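Local coordinates for acetylxylan esterase A (PDB 5X6S), which removes acetyl side groups from the backbone of acetylated xylans, working as a secreted serine esterase of carbohydrate esterase family 1, at residues A[33-38]-A[93-98]; A[54-59]-A[264-269]; A[61-66]-A[100-105]; A[127-132]-A[192-197]; A[216-221]-A[247-252]. All coordinates share one frame; numbering follows the deposited sequence.

Four of the five contacts pack a helix on the central mixed sheet of an alpha/beta-hydrolase fold; interaction 2 joins helices 53-60 and 265-272. Interactions 1 and 3 share helix 91-106, which packs on the neighbouring strands 33-37 and 63-68; their centres are about 9 Å apart. Interactions 4 and 5 form a second pair, with centres also about 9 Å apart, on the neighbouring strands 193-199 and 249-254. Interactions 3 and 5 are the most distant, about 26 Å between centres. The two segments of interaction 2 enclose interactions 3, 4 and 5 along the chain. Early and late parts of the sequence are thereby brought together around the sheet, one of whose strands leads into the active-site serine assigned by similarity.

Interaction 1: residues A[33-38]-A[93-98]; sequences IVVAIH and NSIANM
Ile95 on helix 91-106 meets two residues of strand 33-37 at once, Val35 and Ile37. These two are two residues apart on the strand, so their side chains share a face of the sheet. The branches of Ile95 divide the work. Its CG2 lies 4.0 Å from CG1 of Val35, while the longer branch carries CD1 to within 4.2 Å of CD1 of Ile37. The split follows from the first torsion of Ile95 (chi1 -66°), which sets CG2 trans to the backbone N and leaves CG1 beside that N, anti to the carbonyl carbon. In both pairs the side chains meet at a slant, methyl against methyl, with no polar group involved. The backbones remain well separated, the nearest CA atoms, those of Val35 and Ile95, being 8.5 Å apart; the layer between helix and strand is therefore made of side chains. All three residues are buried. Ile37 also stands about 9 Å, side chain to side chain, from Ser119, the active-site serine by similarity. Around these three side chains, Pro67 of strand 63-68 touches both Val35 and Ile95, Val115 of strand 113-118 touches Val35 and Ile37, and Met124 of helix 120-131 touches Ile37 and Ile95.

Interaction 2: residues A[54-59]-A[264-269]; sequences ATLSEQ and HGDKDM
Leu56 of helix 53-60 reaches across to helix 265-272 and makes each of the direct contacts between the two segments. Its CB comes first, 4.1 Å from SD of Met269. Beyond CG the chain forks. CD1 is set against the backbone of Gly265, 3.6 Å from the carbonyl O of that residue, where no side chain intervenes. CG of Met269 is equally near both methyls, 4.0 Å from CD1 and from CD2 of Leu56. The segment axes pass 10.9 Å apart at 46°, and Leu56 and Met269 fill the space from both helices. In this alpha/beta-hydrolase fold both helices pack against Phe62, just before strand 63-68, consistent with their lying in one layer beside the sheet. CD2 also meets OD1 of Asp266 at 3.7 Å, on the more exposed side, the two side chains crossing at nearly a right angle. Met269 is bent at its second and third torsions (chi2 -54°, chi3 94°), a shape that holds its sulfur beside the leucine CB and CE 4.1 Å from Leu56 CD1. At the exposed edge a water donates to OE1 of Gln59 at 2.7 Å and, at a longer 3.3 Å, to OD1 of Asp266.

Interaction 3: residues A[61-66]-A[100-105]; sequences GFIVIY and TWTISK
Thr102 of helix 91-106 pushes its short side chain against two isoleucines of strand 63-68, Ile63 and Ile65, and is the helix residue through which this contact is made. Its two branches have different partners. The methyl CG2 meets Ile63, lying 3.9 Å from CG2 and 4.1 Å from CD1 of that residue. The hydroxyl OG1 lies on the Ile65 side, 3.4 Å from CD1, and the same isoleucine methyl is 3.9 Å from CB of Thr102. Both isoleucines approach tip to tip, and being two apart on the strand they straddle the threonine. The rotation of Thr102 accounts for the division: chi1 of -59° puts CG2 anti to the main-chain nitrogen, and OG1 stays close to the helix backbone. From there OG1 hydrogen-bonds to O of Met98, one turn earlier in the helix. The CA atoms of Ile63 and Thr102 are 8.4 Å apart, a spacing bridged entirely by side chains. Strand 63-68, helix 91-106 and strand 113-118 follow one another as a beta-alpha-beta crossover, with strand 33-37 lying between the two parallel strands; Ile33 of that strand also touches Thr102. The same helix meets the second subunit: Trp101 and Ser104 pack on Ser104 and Trp101 of that subunit. With the hydroxyl's hydrogen bond turned back to its own helix, the contact across the segments rests on van der Waals packing, and the threonine offers the strand a methyl and a hydroxyl oxygen that is already bonded to O of Met98.

Interaction 4: residues A[127-132]-A[192-197]; sequences VMAATY and PRMQIY
Ala129 and Pro192 bring their CA atoms to 6.3 Å, a close backbone approach between helix 120-131 and the residue just before strand 193-199. In this alpha/beta hydrolase the helix directly follows Ser119, the nucleophile by similarity, in a sequence consistent with a nucleophile elbow, and the contact seats the later part of that helix on the sheet. Ala129 supplies the helix side through one methyl. CG of the proline ring lies 3.6 Å from CB of Ala129, the shortest approach across the two segments. The same CB is met by the sulfur of Met194, at 3.7 Å from SD, and by its terminal CE at 3.9 Å. Two residues apart, Pro192 and Met194 both direct their CB toward the helix. The methionine is folded, with bends at chi2 -57° and chi3 -67° that keep its end beside the alanine. Around the contact, Phe136 touches Pro192, and Leu249 of the adjacent strand 249-254 touches Met194. Within the helix, O of Val127 takes two bonds from Thr131: one from the backbone N at 2.8 Å, the other from the side-chain OG1 at 2.7 Å, the hydroxyl lying 45° out of the carbonyl plane.

Interaction 5: residues A[216-221]-A[247-252]; sequences QWAGVF and DSLQGI
Helix 208-221 belongs to the crossover that links the parallel strands 193-199 and 249-254 of the alpha/beta-hydrolase sheet, a connection lengthened here by the antiparallel strands 230-232 and 240-246. Its last turns pack on the start of strand 249-254 and on Ser248 just before it. Leu249 rests against Trp217 and Ala218: its CD1 lies 3.8 Å from CB of Trp217, and its CD2 reaches 3.5 Å from the backbone N of Ala218 and 4.2 Å from CB of that alanine. In Leu249 an extended chi1 of 178° combines with chi2 of 65° to bring CD1 to Trp217 and CD2 to Ala218. The indole of Trp217 heads away from the strand, and its NE1 hydrogen-bonds to OD1 of Asn126. One turn on, the ring of Phe221 is approached over a face by CB of Ser248, a CH-pi contact 3.4 Å from the ring centroid and 13° off the ring normal. The opposite face has CG1 of Val220 toward its rim, so the phenyl lies between a neighbour in its own helix and the serine. The backbone of Ser248 also joins in, its O lying 3.6 Å from CE2 of Phe221.

Interaction 1: residues A[33-38]-A[93-98]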
# COMPACT_ATOMS: atom_id res chain seq x y z
N ILE A 33 -10.18 1.66 7.60
CA ILE A 33 -9.92 2.96 8.25
C ILE A 33 -10.44 4.06 7.35
O ILE A 33 -10.22 4.04 6.14
CB ILE A 33 -8.40 3.23 8.54
CG1 ILE A 33 -7.86 2.28 9.62
CG2 ILE A 33 -8.16 4.68 8.90
CD1 ILE A 33 -6.36 2.24 9.72
N VAL A 34 -11.12 5.01 7.94
CA VAL A 34 -11.51 6.24 7.24
C VAL A 34 -10.90 7.42 7.97
O VAL A 34 -11.13 7.60 9.17
CB VAL A 34 -13.07 6.46 7.17
CG1 VAL A 34 -13.42 7.83 6.57
CG2 VAL A 34 -13.73 5.37 6.35
N VAL A 35 -10.11 8.23 7.24
CA VAL A 35 -9.52 9.42 7.78
C VAL A 35 -10.45 10.57 7.34
O VAL A 35 -10.66 10.76 6.12
CB VAL A 35 -8.05 9.67 7.31
CG1 VAL A 35 -7.47 10.93 7.91
CG2 VAL A 35 -7.12 8.49 7.54
N ALA A 36 -11.01 11.30 8.30
CA ALA A 36 -12.00 12.33 8.05
C ALA A 36 -11.45 13.68 8.54
O ALA A 36 -11.22 13.89 9.76
CB ALA A 36 -13.33 11.99 8.75
N ILE A 37 -11.20 14.60 7.59
CA ILE A 37 -10.38 15.78 7.84
C ILE A 37 -11.20 17.07 7.82
O ILE A 37 -11.86 17.39 6.80
CB ILE A 37 -9.22 15.89 6.83
CG1 ILE A 37 -8.46 14.55 6.71
CG2 ILE A 37 -8.32 17.07 7.20
CD1 ILE A 37 -7.32 14.53 5.66
N HIS A 38 -11.18 17.79 8.95
CA HIS A 38 -12.09 18.86 9.22
C HIS A 38 -11.76 20.16 8.44
O HIS A 38 -10.66 20.30 7.89
CB HIS A 38 -12.11 19.14 10.72
CG HIS A 38 -10.87 19.80 11.23
ND1 HIS A 38 -10.61 21.15 11.05
CD2 HIS A 38 -9.84 19.31 11.95
CE1 HIS A 38 -9.47 21.46 11.63
NE2 HIS A 38 -8.97 20.36 12.19
N ASN A 93 2.45 14.63 6.93
CA ASN A 93 3.29 13.60 7.49
C ASN A 93 2.71 13.08 8.83
O ASN A 93 2.66 11.91 9.07
CB ASN A 93 4.71 14.12 7.68
CG ASN A 93 5.79 13.04 7.64
OD1 ASN A 93 6.91 13.33 7.26
ND2 ASN A 93 5.46 11.83 7.98
N SER A 94 2.24 13.99 9.66
CA SER A 94 1.59 13.62 10.88
C SER A 94 0.38 12.74 10.64
O SER A 94 0.23 11.71 11.31
CB SER A 94 1.21 14.88 11.66
OG SER A 94 2.38 15.51 12.17
N ILE A 95 -0.49 13.13 9.70
CA ILE A 95 -1.68 12.36 9.39
C ILE A 95 -1.29 10.96 8.92
O ILE A 95 -1.91 9.95 9.32
CB ILE A 95 -2.56 13.09 8.33
CG1 ILE A 95 -3.12 14.41 8.94
CG2 ILE A 95 -3.71 12.20 7.89
CD1 ILE A 95 -3.90 15.24 7.92
N ALA A 96 -0.26 10.87 8.09
CA ALA A 96 0.27 9.58 7.64
C ALA A 96 0.61 8.67 8.82
O ALA A 96 0.24 7.47 8.83
CB ALA A 96 1.48 9.79 6.79
N ASN A 97 1.30 9.21 9.82
CA ASN A 97 1.68 8.48 11.01
C ASN A 97 0.50 8.02 11.87
O ASN A 97 0.54 6.94 12.51
CB ASN A 97 2.74 9.27 11.79
CG ASN A 97 4.04 9.40 11.04
OD1 ASN A 97 4.33 8.62 10.14
ND2 ASN A 97 4.84 10.42 11.38
N MET A 98 -0.57 8.80 11.89
CA MET A 98 -1.80 8.39 12.56
C MET A 98 -2.35 7.12 11.91
O MET A 98 -2.84 6.19 12.60
CB MET A 98 -2.86 9.47 12.43
CG MET A 98 -2.54 10.74 13.12
SD MET A 98 -3.77 12.02 12.86
CE MET A 98 -2.84 13.49 13.18

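Interaction 2: residues A[54-59]-A[264-269]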
# COMPACT_ATOMS: atom_id res chain seq x y z
N ALA A 54 -18.79 8.11 12.02
CA ALA A 54 -18.91 7.27 13.24
C ALA A 54 -20.18 6.42 13.24
O ALA A 54 -20.14 5.26 13.62
CB ALA A 54 -18.86 8.14 14.52
N THR A 55 -21.29 6.99 12.78
CA THR A 55 -22.54 6.25 12.64
C THR A 55 -22.32 5.09 11.65
O THR A 55 -22.68 3.95 11.92
CB THR A 55 -23.71 7.18 12.17
OG1 THR A 55 -24.00 8.12 13.20
CG2 THR A 55 -24.98 6.41 11.86
N LEU A 56 -21.72 5.40 10.51
CA LEU A 56 -21.42 4.38 9.49
C LEU A 56 -20.41 3.30 9.95
O LEU A 56 -20.52 2.11 9.55
CB LEU A 56 -20.98 5.05 8.19
CG LEU A 56 -22.04 5.90 7.45
CD1 LEU A 56 -21.40 6.85 6.46
CD2 LEU A 56 -23.10 5.01 6.76
N SER A 57 -19.45 3.67 10.79
CA SER A 57 -18.47 2.72 11.36
C SER A 57 -19.16 1.64 12.19
O SER A 57 -18.71 0.54 12.28
CB SER A 57 -17.44 3.43 12.22
OG SER A 57 -17.90 3.65 13.52
N GLU A 58 -20.31 1.98 12.77
CA GLU A 58 -21.08 0.99 13.49
C GLU A 58 -21.81 0.02 12.56
O GLU A 58 -22.17 -1.07 12.99
CB GLU A 58 -22.06 1.66 14.46
CG GLU A 58 -21.35 2.40 15.61
CD GLU A 58 -20.67 1.51 16.65
OE1 GLU A 58 -20.73 0.26 16.55
OE2 GLU A 58 -20.04 2.08 17.56
N GLN A 59 -22.01 0.39 11.30
CA GLN A 59 -22.55 -0.52 10.35
C GLN A 59 -21.44 -1.38 9.78
O GLN A 59 -21.58 -2.62 9.68
CB GLN A 59 -23.25 0.19 9.23
CG GLN A 59 -24.50 0.91 9.68
CD GLN A 59 -25.03 1.87 8.63
OE1 GLN A 59 -25.05 1.56 7.41
NE2 GLN A 59 -25.43 3.08 9.11
N HIS A 264 -22.05 13.03 1.47
CA HIS A 264 -22.96 11.99 1.12
C HIS A 264 -22.34 10.70 1.68
O HIS A 264 -21.67 9.95 0.96
CB HIS A 264 -23.15 11.89 -0.41
CG HIS A 264 -23.91 13.03 -1.00
ND1 HIS A 264 -23.57 14.35 -0.80
CD2 HIS A 264 -25.03 13.05 -1.76
CE1 HIS A 264 -24.44 15.13 -1.42
NE2 HIS A 264 -25.33 14.36 -2.02
N GLY A 265 -22.60 10.44 2.95
CA GLY A 265 -21.96 9.30 3.65
C GLY A 265 -22.21 7.92 3.02
O GLY A 265 -21.27 7.13 2.87
N ASP A 266 -23.46 7.60 2.64
CA ASP A 266 -23.68 6.32 2.01
C ASP A 266 -22.92 6.20 0.68
O ASP A 266 -22.37 5.14 0.36
CB ASP A 266 -25.18 6.00 1.78
CG ASP A 266 -26.03 6.08 3.07
OD1 ASP A 266 -25.53 6.05 4.18
OD2 ASP A 266 -27.26 6.20 2.93
N LYS A 267 -22.88 7.28 -0.08
CA LYS A 267 -22.11 7.32 -1.34
C LYS A 267 -20.61 7.12 -1.12
O LYS A 267 -19.93 6.51 -1.93
CB LYS A 267 -22.38 8.60 -2.14
CG LYS A 267 -23.83 8.82 -2.58
CD LYS A 267 -24.52 7.56 -3.05
CE LYS A 267 -24.10 7.15 -4.41
NZ LYS A 267 -25.08 6.14 -4.96
N ASP A 268 -20.10 7.65 -0.01
CA ASP A 268 -18.70 7.45 0.35
C ASP A 268 -18.45 5.97 0.57
O ASP A 268 -17.45 5.42 0.09
CB ASP A 268 -18.30 8.21 1.63
CG ASP A 268 -18.35 9.71 1.50
OD1 ASP A 268 -18.48 10.27 0.39
OD2 ASP A 268 -18.30 10.39 2.57
N MET A 269 -19.35 5.30 1.31
CA MET A 269 -19.27 3.87 1.55
C MET A 269 -19.15 3.04 0.26
O MET A 269 -18.44 2.01 0.19
CB MET A 269 -20.47 3.39 2.41
CG MET A 269 -20.56 3.98 3.82
SD MET A 269 -19.03 3.76 4.81
CE MET A 269 -18.16 5.29 4.50
O HOH W 1 -25.74 2.92 5.17

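Interaction 3: residues A[61-66]-A[100-105]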
# COMPACT_ATOMS: atom_id res chain seq x y z
N GLY A 61 -17.93 -1.35 10.55
CA GLY A 61 -16.89 -1.82 11.46
C GLY A 61 -15.50 -1.26 11.30
O GLY A 61 -14.55 -1.80 11.90
N PHE A 62 -15.35 -0.19 10.51
CA PHE A 62 -14.06 0.43 10.34
C PHE A 62 -13.77 1.42 11.47
O PHE A 62 -14.68 1.82 12.23
CB PHE A 62 -13.98 1.13 8.99
CG PHE A 62 -15.11 2.11 8.70
CD1 PHE A 62 -15.12 3.42 9.26
CD2 PHE A 62 -16.15 1.75 7.85
CE1 PHE A 62 -16.15 4.29 8.97
CE2 PHE A 62 -17.16 2.64 7.52
CZ PHE A 62 -17.17 3.90 8.10
N ILE A 63 -12.50 1.84 11.59
CA ILE A 63 -12.10 2.83 12.57
C ILE A 63 -12.07 4.19 11.84
O ILE A 63 -11.66 4.24 10.69
CB ILE A 63 -10.70 2.50 13.15
CG1 ILE A 63 -10.80 1.21 13.98
CG2 ILE A 63 -10.12 3.66 13.99
CD1 ILE A 63 -9.47 0.62 14.39
N VAL A 64 -12.49 5.24 12.51
CA VAL A 64 -12.34 6.61 11.95
C VAL A 64 -11.26 7.41 12.63
O VAL A 64 -11.19 7.41 13.87
CB VAL A 64 -13.67 7.46 12.01
CG1 VAL A 64 -13.57 8.68 11.04
CG2 VAL A 64 -14.89 6.61 11.73
N ILE A 65 -10.39 8.06 11.86
CA ILE A 65 -9.34 8.92 12.40
C ILE A 65 -9.70 10.34 12.06
O ILE A 65 -10.01 10.62 10.92
CB ILE A 65 -7.93 8.63 11.81
CG1 ILE A 65 -7.47 7.22 12.17
CG2 ILE A 65 -6.93 9.70 12.32
CD1 ILE A 65 -6.22 6.77 11.35
N TYR A 66 -9.68 11.21 13.07
CA TYR A 66 -10.06 12.62 12.90
C TYR A 66 -8.85 13.44 13.28
O TYR A 66 -8.65 13.73 14.48
CB TYR A 66 -11.29 12.98 13.80
CG TYR A 66 -12.54 12.17 13.58
CD1 TYR A 66 -13.49 12.52 12.59
CD2 TYR A 66 -12.81 11.05 14.36
CE1 TYR A 66 -14.66 11.80 12.40
CE2 TYR A 66 -13.98 10.31 14.18
CZ TYR A 66 -14.88 10.65 13.20
OH TYR A 66 -16.00 9.87 13.05
N THR A 100 -0.60 4.78 10.15
CA THR A 100 0.20 3.60 10.34
C THR A 100 0.12 3.10 11.77
O THR A 100 0.13 1.88 11.99
CB THR A 100 1.66 3.83 9.91
OG1 THR A 100 2.24 4.82 10.76
CG2 THR A 100 1.73 4.23 8.39
N TRP A 101 -0.01 4.02 12.73
CA TRP A 101 -0.17 3.68 14.15
C TRP A 101 -1.46 2.87 14.34
O TRP A 101 -1.46 1.85 15.03
CB TRP A 101 -0.24 4.92 15.04
CG TRP A 101 -0.34 4.64 16.51
CD1 TRP A 101 0.69 4.40 17.40
CD2 TRP A 101 -1.54 4.47 17.24
NE1 TRP A 101 0.19 4.14 18.64
CE2 TRP A 101 -1.18 4.18 18.58
CE3 TRP A 101 -2.89 4.54 16.91
CZ2 TRP A 101 -2.12 3.97 19.58
CZ3 TRP A 101 -3.82 4.36 17.89
CH2 TRP A 101 -3.43 4.05 19.21
N THR A 102 -2.53 3.32 13.69
CA THR A 102 -3.84 2.71 13.83
C THR A 102 -3.85 1.31 13.16
O THR A 102 -4.43 0.34 13.73
CB THR A 102 -4.94 3.60 13.21
OG1 THR A 102 -4.92 4.89 13.86
CG2 THR A 102 -6.34 2.97 13.33
N ILE A 103 -3.19 1.20 12.00
CA ILE A 103 -3.08 -0.11 11.32
C ILE A 103 -2.49 -1.12 12.29
O ILE A 103 -3.08 -2.23 12.52
CB ILE A 103 -2.26 -0.07 10.02
CG1 ILE A 103 -3.05 0.71 8.93
CG2 ILE A 103 -1.97 -1.52 9.55
CD1 ILE A 103 -2.21 1.13 7.73
N SER A 104 -1.35 -0.79 12.86
CA SER A 104 -0.72 -1.73 13.78
C SER A 104 -1.48 -1.93 15.09
O SER A 104 -1.66 -3.07 15.54
CB SER A 104 0.71 -1.31 14.07
OG SER A 104 1.28 -2.21 14.99
N LYS A 105 -1.94 -0.85 15.71
CA LYS A 105 -2.57 -0.98 17.03
C LYS A 105 -3.85 -1.84 16.97
O LYS A 105 -4.10 -2.66 17.89
CB LYS A 105 -2.84 0.37 17.67
CG LYS A 105 -3.64 0.30 18.98
CD LYS A 105 -2.75 0.14 20.22
CE LYS A 105 -3.58 0.15 21.52
NZ LYS A 105 -4.22 1.48 21.80

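Interaction 4: residues A[127-132]-A[192-197]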
# COMPACT_ATOMS: atom_id res chain seq x y z
N VAL A 127 -3.85 16.73 -0.89
CA VAL A 127 -2.42 16.73 -0.47
C VAL A 127 -2.00 15.33 0.01
O VAL A 127 -0.91 14.81 -0.37
CB VAL A 127 -2.10 17.83 0.55
CG1 VAL A 127 -0.69 17.67 1.14
CG2 VAL A 127 -2.20 19.22 -0.09
N MET A 128 -2.84 14.70 0.82
CA MET A 128 -2.54 13.34 1.34
C MET A 128 -2.44 12.33 0.20
O MET A 128 -1.60 11.44 0.22
CB MET A 128 -3.62 12.86 2.31
CG MET A 128 -3.67 13.60 3.68
SD MET A 128 -2.08 13.63 4.56
CE MET A 128 -1.75 11.85 4.62
N ALA A 129 -3.33 12.44 -0.78
CA ALA A 129 -3.28 11.56 -1.94
C ALA A 129 -1.93 11.68 -2.69
O ALA A 129 -1.42 10.70 -3.19
CB ALA A 129 -4.45 11.85 -2.88
N ALA A 130 -1.43 12.89 -2.80
CA ALA A 130 -0.19 13.19 -3.52
C ALA A 130 1.08 12.91 -2.72
O ALA A 130 2.10 12.51 -3.30
CB ALA A 130 -0.20 14.64 -3.92
N THR A 131 1.04 13.13 -1.41
CA THR A 131 2.25 13.01 -0.58
C THR A 131 2.42 11.60 -0.00
O THR A 131 3.55 11.14 0.12
CB THR A 131 2.28 14.03 0.58
OG1 THR A 131 1.02 14.02 1.28
CG2 THR A 131 2.57 15.46 0.08
N TYR A 132 1.31 10.94 0.38
CA TYR A 132 1.29 9.54 0.89
C TYR A 132 0.37 8.62 0.06
O TYR A 132 -0.48 7.92 0.60
CB TYR A 132 1.02 9.51 2.44
CG TYR A 132 2.01 10.39 3.12
CD1 TYR A 132 3.23 9.88 3.56
CD2 TYR A 132 1.79 11.77 3.23
CE1 TYR A 132 4.18 10.71 4.10
CE2 TYR A 132 2.73 12.61 3.79
CZ TYR A 132 3.94 12.06 4.20
OH TYR A 132 4.90 12.90 4.71
N PRO A 192 -4.52 6.49 -4.50
CA PRO A 192 -5.98 6.31 -4.27
C PRO A 192 -6.85 6.69 -5.49
O PRO A 192 -6.55 7.69 -6.17
CB PRO A 192 -6.27 7.27 -3.10
CG PRO A 192 -5.15 8.29 -3.14
CD PRO A 192 -3.95 7.54 -3.65
N ARG A 193 -7.92 5.93 -5.68
CA ARG A 193 -9.00 6.32 -6.61
C ARG A 193 -9.63 7.61 -6.05
O ARG A 193 -10.02 7.65 -4.88
CB ARG A 193 -10.01 5.22 -6.71
CG ARG A 193 -9.48 3.89 -7.19
CD ARG A 193 -10.61 2.82 -7.19
NE ARG A 193 -10.95 2.31 -5.85
CZ ARG A 193 -12.01 2.69 -5.14
NH1 ARG A 193 -12.84 3.59 -5.61
NH2 ARG A 193 -12.23 2.18 -3.93
N MET A 194 -9.71 8.67 -6.87
CA MET A 194 -10.16 9.97 -6.45
C MET A 194 -11.61 10.26 -6.85
O MET A 194 -11.99 10.08 -8.00
CB MET A 194 -9.27 11.07 -7.02
CG MET A 194 -7.79 10.96 -6.74
SD MET A 194 -7.43 10.89 -4.94
CE MET A 194 -7.93 12.51 -4.48
N GLN A 195 -12.39 10.78 -5.90
CA GLN A 195 -13.75 11.25 -6.14
C GLN A 195 -13.84 12.66 -5.64
O GLN A 195 -13.61 12.94 -4.44
CB GLN A 195 -14.75 10.37 -5.39
CG GLN A 195 -16.19 10.76 -5.55
CD GLN A 195 -17.10 9.84 -4.75
OE1 GLN A 195 -17.04 9.80 -3.50
NE2 GLN A 195 -17.92 9.06 -5.45
N ILE A 196 -14.17 13.58 -6.56
CA ILE A 196 -14.10 15.03 -6.32
C ILE A 196 -15.50 15.67 -6.43
O ILE A 196 -16.09 15.69 -7.52
CB ILE A 196 -13.15 15.71 -7.35
CG1 ILE A 196 -11.84 14.93 -7.49
CG2 ILE A 196 -12.99 17.22 -7.09
CD1 ILE A 196 -11.00 14.80 -6.21
N TYR A 197 -16.02 16.21 -5.32
CA TYR A 197 -17.27 16.95 -5.31
C TYR A 197 -17.00 18.45 -5.27
O TYR A 197 -16.07 18.91 -4.60
CB TYR A 197 -18.09 16.65 -4.06
CG TYR A 197 -18.74 15.28 -3.95
CD1 TYR A 197 -18.04 14.16 -3.46
CD2 TYR A 197 -20.09 15.12 -4.27
CE1 TYR A 197 -18.69 12.92 -3.31
CE2 TYR A 197 -20.74 13.89 -4.10
CZ TYR A 197 -20.05 12.79 -3.62
OH TYR A 197 -20.73 11.60 -3.46

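Interaction 5: residues A[216-221]-A[247-252]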
# COMPACT_ATOMS: atom_id res chain seq x y z
N GLN A 216 -5.85 17.73 -12.70
CA GLN A 216 -4.71 17.17 -11.94
C GLN A 216 -4.73 15.65 -11.92
O GLN A 216 -3.76 15.00 -12.38
CB GLN A 216 -4.69 17.70 -10.54
CG GLN A 216 -3.57 17.11 -9.69
CD GLN A 216 -3.33 17.94 -8.43
OE1 GLN A 216 -4.18 18.00 -7.56
NE2 GLN A 216 -2.20 18.63 -8.37
N TRP A 217 -5.84 15.06 -11.47
CA TRP A 217 -5.89 13.62 -11.37
C TRP A 217 -5.96 12.89 -12.69
O TRP A 217 -5.39 11.81 -12.81
CB TRP A 217 -6.97 13.14 -10.38
CG TRP A 217 -6.72 13.69 -8.99
CD1 TRP A 217 -7.52 14.54 -8.30
CD2 TRP A 217 -5.55 13.50 -8.19
NE1 TRP A 217 -6.93 14.87 -7.08
CE2 TRP A 217 -5.73 14.23 -6.99
CE3 TRP A 217 -4.36 12.78 -8.36
CZ2 TRP A 217 -4.77 14.26 -5.97
CZ3 TRP A 217 -3.40 12.80 -7.34
CH2 TRP A 217 -3.60 13.52 -6.18
N ALA A 218 -6.63 13.48 -13.67
CA ALA A 218 -6.59 13.00 -15.05
C ALA A 218 -5.12 12.90 -15.51
O ALA A 218 -4.71 11.87 -15.98
CB ALA A 218 -7.38 13.92 -15.98
N GLY A 219 -4.35 13.96 -15.33
CA GLY A 219 -2.92 13.96 -15.75
C GLY A 219 -2.18 12.86 -14.99
O GLY A 219 -1.43 12.06 -15.60
N VAL A 220 -2.42 12.78 -13.67
CA VAL A 220 -1.70 11.81 -12.83
C VAL A 220 -1.99 10.38 -13.32
O VAL A 220 -1.08 9.51 -13.41
CB VAL A 220 -2.06 12.02 -11.34
CG1 VAL A 220 -1.65 10.86 -10.47
CG2 VAL A 220 -1.40 13.29 -10.83
N PHE A 221 -3.25 10.10 -13.64
CA PHE A 221 -3.60 8.72 -13.97
C PHE A 221 -3.47 8.40 -15.47
O PHE A 221 -3.69 7.29 -15.88
CB PHE A 221 -5.01 8.39 -13.45
CG PHE A 221 -5.06 8.22 -11.95
CD1 PHE A 221 -4.53 7.07 -11.37
CD2 PHE A 221 -5.54 9.24 -11.14
CE1 PHE A 221 -4.56 6.90 -9.98
CE2 PHE A 221 -5.54 9.08 -9.76
CZ PHE A 221 -5.08 7.93 -9.20
N ASP A 247 -11.45 4.29 -13.65
CA ASP A 247 -11.48 3.63 -12.35
C ASP A 247 -10.96 4.50 -11.19
O ASP A 247 -11.47 4.36 -10.06
CB ASP A 247 -10.67 2.33 -12.37
CG ASP A 247 -11.32 1.23 -13.19
OD1 ASP A 247 -12.42 1.45 -13.73
OD2 ASP A 247 -10.72 0.14 -13.28
N SER A 248 -10.01 5.40 -11.47
CA SER A 248 -9.31 6.15 -10.42
C SER A 248 -9.69 7.62 -10.37
O SER A 248 -9.06 8.40 -9.65
CB SER A 248 -7.78 5.99 -10.56
OG SER A 248 -7.42 4.62 -10.39
N LEU A 249 -10.69 8.03 -11.17
CA LEU A 249 -11.15 9.40 -11.12
C LEU A 249 -12.60 9.58 -11.54
O LEU A 249 -12.96 9.28 -12.69
CB LEU A 249 -10.28 10.35 -11.95
CG LEU A 249 -10.74 11.78 -11.96
CD1 LEU A 249 -10.68 12.50 -10.58
CD2 LEU A 249 -9.99 12.62 -12.97
N GLN A 250 -13.39 10.12 -10.62
CA GLN A 250 -14.67 10.67 -10.97
C GLN A 250 -14.92 12.02 -10.33
O GLN A 250 -14.41 12.31 -9.24
CB GLN A 250 -15.78 9.67 -10.73
CG GLN A 250 -16.09 9.37 -9.31
CD GLN A 250 -17.20 8.38 -9.11
OE1 GLN A 250 -18.17 8.67 -8.46
NE2 GLN A 250 -17.03 7.19 -9.60
N GLY A 251 -15.66 12.87 -11.02
CA GLY A 251 -15.96 14.19 -10.52
C GLY A 251 -17.49 14.29 -10.36
O GLY A 251 -18.22 13.73 -11.18
N ILE A 252 -17.93 15.01 -9.34
CA ILE A 252 -19.37 15.19 -9.09
C ILE A 252 -19.59 16.68 -8.91
O ILE A 252 -19.14 17.29 -7.94
CB ILE A 252 -19.88 14.33 -7.88
CG1 ILE A 252 -19.60 12.88 -8.18
CG2 ILE A 252 -21.37 14.59 -7.62
CD1 ILE A 252 -19.29 12.03 -7.02